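Local coordinates for type 3 secretion system translocon protein SctE (PDB 5WKQ) that inserts with its partner IpaC into the host cell membrane, forming the pore through which Shigella type III effectors pass into the target cytosol, at residues N88-I93 and R112-L117. Sequence-based numbering, arbitrary orientation.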
loop_
_atom_site.group_PDB
_atom_site.type_symbol
_atom_site.label_atom_id
_atom_site.label_comp_id
_atom_site.label_asym_id
_atom_site.label_seq_id
_atom_site.Cartn_x
_atom_site.Cartn_y
_atom_site.Cartn_z
ATOM N N ASN A 88 -6.585 -21.261 -29.640
ATOM C CA ASN A 88 -5.826 -21.465 -30.863
ATOM C C ASN A 88 -6.004 -22.890 -31.376
ATOM O O ASN A 88 -6.198 -23.083 -32.574
ATOM C CB ASN A 88 -4.333 -21.164 -30.661
ATOM C CG ASN A 88 -3.516 -21.320 -31.963
ATOM O OD1 ASN A 88 -3.922 -20.836 -33.029
ATOM N ND2 ASN A 88 -2.386 -22.014 -31.882
ATOM N N LYS A 89 -5.950 -23.897 -30.490
ATOM C CA LYS A 89 -6.087 -25.279 -30.961
ATOM C C LYS A 89 -7.509 -25.552 -31.429
ATOM O O LYS A 89 -7.718 -26.320 -32.384
ATOM C CB LYS A 89 -5.691 -26.275 -29.864
ATOM C CG LYS A 89 -4.202 -26.301 -29.584
ATOM C CD LYS A 89 -3.925 -26.951 -28.215
ATOM C CE LYS A 89 -2.442 -26.928 -27.823
ATOM N NZ LYS A 89 -2.211 -27.349 -26.398
ATOM N N ILE A 90 -8.490 -24.932 -30.770
ATOM C CA ILE A 90 -9.890 -25.115 -31.141
ATOM C C ILE A 90 -10.170 -24.490 -32.509
ATOM O O ILE A 90 -10.867 -25.084 -33.339
ATOM C CB ILE A 90 -10.797 -24.536 -30.039
ATOM C CG1 ILE A 90 -10.807 -25.457 -28.816
ATOM C CG2 ILE A 90 -12.224 -24.322 -30.525
ATOM C CD1 ILE A 90 -11.463 -24.841 -27.600
ATOM N N ASN A 91 -9.634 -23.291 -32.765
ATOM C CA ASN A 91 -9.808 -22.678 -34.077
ATOM C C ASN A 91 -9.206 -23.556 -35.165
ATOM O O ASN A 91 -9.720 -23.614 -36.289
ATOM C CB ASN A 91 -9.138 -21.300 -34.147
ATOM C CG ASN A 91 -9.888 -20.194 -33.377
ATOM O OD1 ASN A 91 -11.105 -20.242 -33.148
ATOM N ND2 ASN A 91 -9.136 -19.162 -33.004
ATOM N N GLN A 92 -8.078 -24.203 -34.869
ATOM C CA GLN A 92 -7.440 -25.032 -35.878
ATOM C C GLN A 92 -8.243 -26.308 -36.143
ATOM O O GLN A 92 -8.421 -26.703 -37.296
ATOM C CB GLN A 92 -6.014 -25.329 -35.443
ATOM C CG GLN A 92 -5.085 -24.147 -35.710
ATOM C CD GLN A 92 -3.738 -24.263 -35.000
ATOM O OE1 GLN A 92 -3.674 -24.324 -33.775
ATOM N NE2 GLN A 92 -2.664 -24.279 -35.771
ATOM N N ILE A 93 -8.747 -26.953 -35.091
ATOM C CA ILE A 93 -9.598 -28.123 -35.267
ATOM C C ILE A 93 -10.830 -27.757 -36.083
ATOM O O ILE A 93 -11.326 -28.567 -36.875
ATOM C CB ILE A 93 -9.998 -28.700 -33.890
ATOM C CG1 ILE A 93 -8.778 -29.225 -33.108
ATOM C CG2 ILE A 93 -11.113 -29.782 -34.052
ATOM C CD1 ILE A 93 -8.226 -30.542 -33.547
ATOM N N ARG A 112 -14.555 -35.122 -31.073
ATOM C CA ARG A 112 -14.136 -35.552 -29.733
ATOM C C ARG A 112 -13.050 -34.629 -29.170
ATOM O O ARG A 112 -13.116 -34.193 -28.019
ATOM C CB ARG A 112 -13.627 -37.000 -29.801
ATOM C CG ARG A 112 -13.630 -37.807 -28.504
ATOM C CD ARG A 112 -13.553 -39.319 -28.835
ATOM N N GLU A 113 -12.024 -34.343 -29.969
ATOM C CA GLU A 113 -10.944 -33.482 -29.500
ATOM C C GLU A 113 -11.431 -32.060 -29.261
ATOM O O GLU A 113 -11.063 -31.433 -28.258
ATOM C CB GLU A 113 -9.793 -33.502 -30.499
ATOM C CG GLU A 113 -8.966 -34.773 -30.437
ATOM C CD GLU A 113 -8.046 -34.923 -31.626
ATOM O OE1 GLU A 113 -8.269 -34.241 -32.652
ATOM O OE2 GLU A 113 -7.094 -35.722 -31.532
ATOM N N GLU A 114 -12.273 -31.530 -30.150
ATOM C CA GLU A 114 -12.766 -30.166 -29.935
ATOM C C GLU A 114 -13.614 -30.090 -28.666
ATOM O O GLU A 114 -13.507 -29.128 -27.897
ATOM C CB GLU A 114 -13.557 -29.697 -31.160
ATOM C CG GLU A 114 -14.229 -28.325 -30.973
ATOM C CD GLU A 114 -15.218 -27.985 -32.092
ATOM O OE1 GLU A 114 -15.538 -28.868 -32.908
ATOM O OE2 GLU A 114 -15.695 -26.835 -32.143
ATOM N N ILE A 115 -14.430 -31.119 -28.405
ATOM C CA ILE A 115 -15.246 -31.142 -27.190
ATOM C C ILE A 115 -14.359 -31.062 -25.956
ATOM O O ILE A 115 -14.632 -30.311 -25.012
ATOM C CB ILE A 115 -16.107 -32.418 -27.118
ATOM C CG1 ILE A 115 -17.160 -32.513 -28.210
ATOM C CG2 ILE A 115 -16.800 -32.495 -25.755
ATOM C CD1 ILE A 115 -17.685 -33.957 -28.375
ATOM N N GLN A 116 -13.306 -31.878 -25.921
ATOM C CA GLN A 116 -12.486 -31.957 -24.710
ATOM C C GLN A 116 -11.703 -30.672 -24.474
ATOM O O GLN A 116 -11.490 -30.268 -23.319
ATOM C CB GLN A 116 -11.555 -33.165 -24.803
ATOM C CG GLN A 116 -12.280 -34.489 -24.577
ATOM C CD GLN A 116 -11.557 -35.657 -25.204
ATOM O OE1 GLN A 116 -10.584 -35.477 -25.944
ATOM N NE2 GLN A 116 -12.036 -36.868 -24.925
ATOM N N LEU A 117 -11.251 -30.023 -25.552
ATOM C CA LEU A 117 -10.596 -28.722 -25.437
ATOM C C LEU A 117 -11.561 -27.662 -24.927
ATOM O O LEU A 117 -11.193 -26.823 -24.098
ATOM C CB LEU A 117 -10.041 -28.301 -26.796
ATOM C CG LEU A 117 -8.988 -29.200 -27.435
ATOM C CD1 LEU A 117 -8.784 -28.785 -28.875
ATOM C CD2 LEU A 117 -7.691 -29.098 -26.638
#
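The first torsions of Ile-90 and Leu-117 (chi1 -74° and -61°) set the leading branch, CG1 or CG, beside the backbone N and anti to the carbonyl carbon, and the two side chains then run past each other in opposite directions. Ile-90 CG1 lies 3.6 Å from Leu-117 CB, and Ile-90 CD1 lies 3.8 Å from the same Leu-117 CB. The leucine, in turn, sends CD1 back across the interface, where it reaches Ile-90 CG1 at 3.9 Å and grazes the base of Lys-89 at CB, 4.1 Å away. Beyond CG the lysine runs extended and departs from this interface, its ammonium forming a salt bridge with Asp-85 of its own helix.

Ile-93 packs on both glutamates, and its CG1 also faces Leu-117 CD1. Ile-93 CG2 slides along the aliphatic base of Glu-114, 3.8 Å from Glu-114 CB. On the other branch, the chi2 rotation carries CD1 toward Glu-113, whose side chain Ile-93 crosses at about a right angle; Ile-93 CD1 and Glu-113 OE1 stand 3.8 Å apart, a van der Waals approach of methyl to carboxylate. Glu-114 thus contributes methylene to the apolar seam while its OE2 accepts a hydrogen bond from Gln-94. No hydrogen bond joins the two segments, so side-chain packing carries the contact.

With an angle of 157° between their N-to-C directions and axes 9.8 Å apart, the segments form an antiparallel pair, consistent with the coiled coil inferred for this N-terminal region of the translocator. The centre of the contact lies about 43 Å from the centre of the chain, near the turn of the hairpin made by helices 28-99 and 106-162; Ile-93 on Leu-110 and Glu-114 on Leu-97 carry the seam toward the turn, while Leu-117 on Leu-86 and Ile-90 on Lys-121 continue it along the helices.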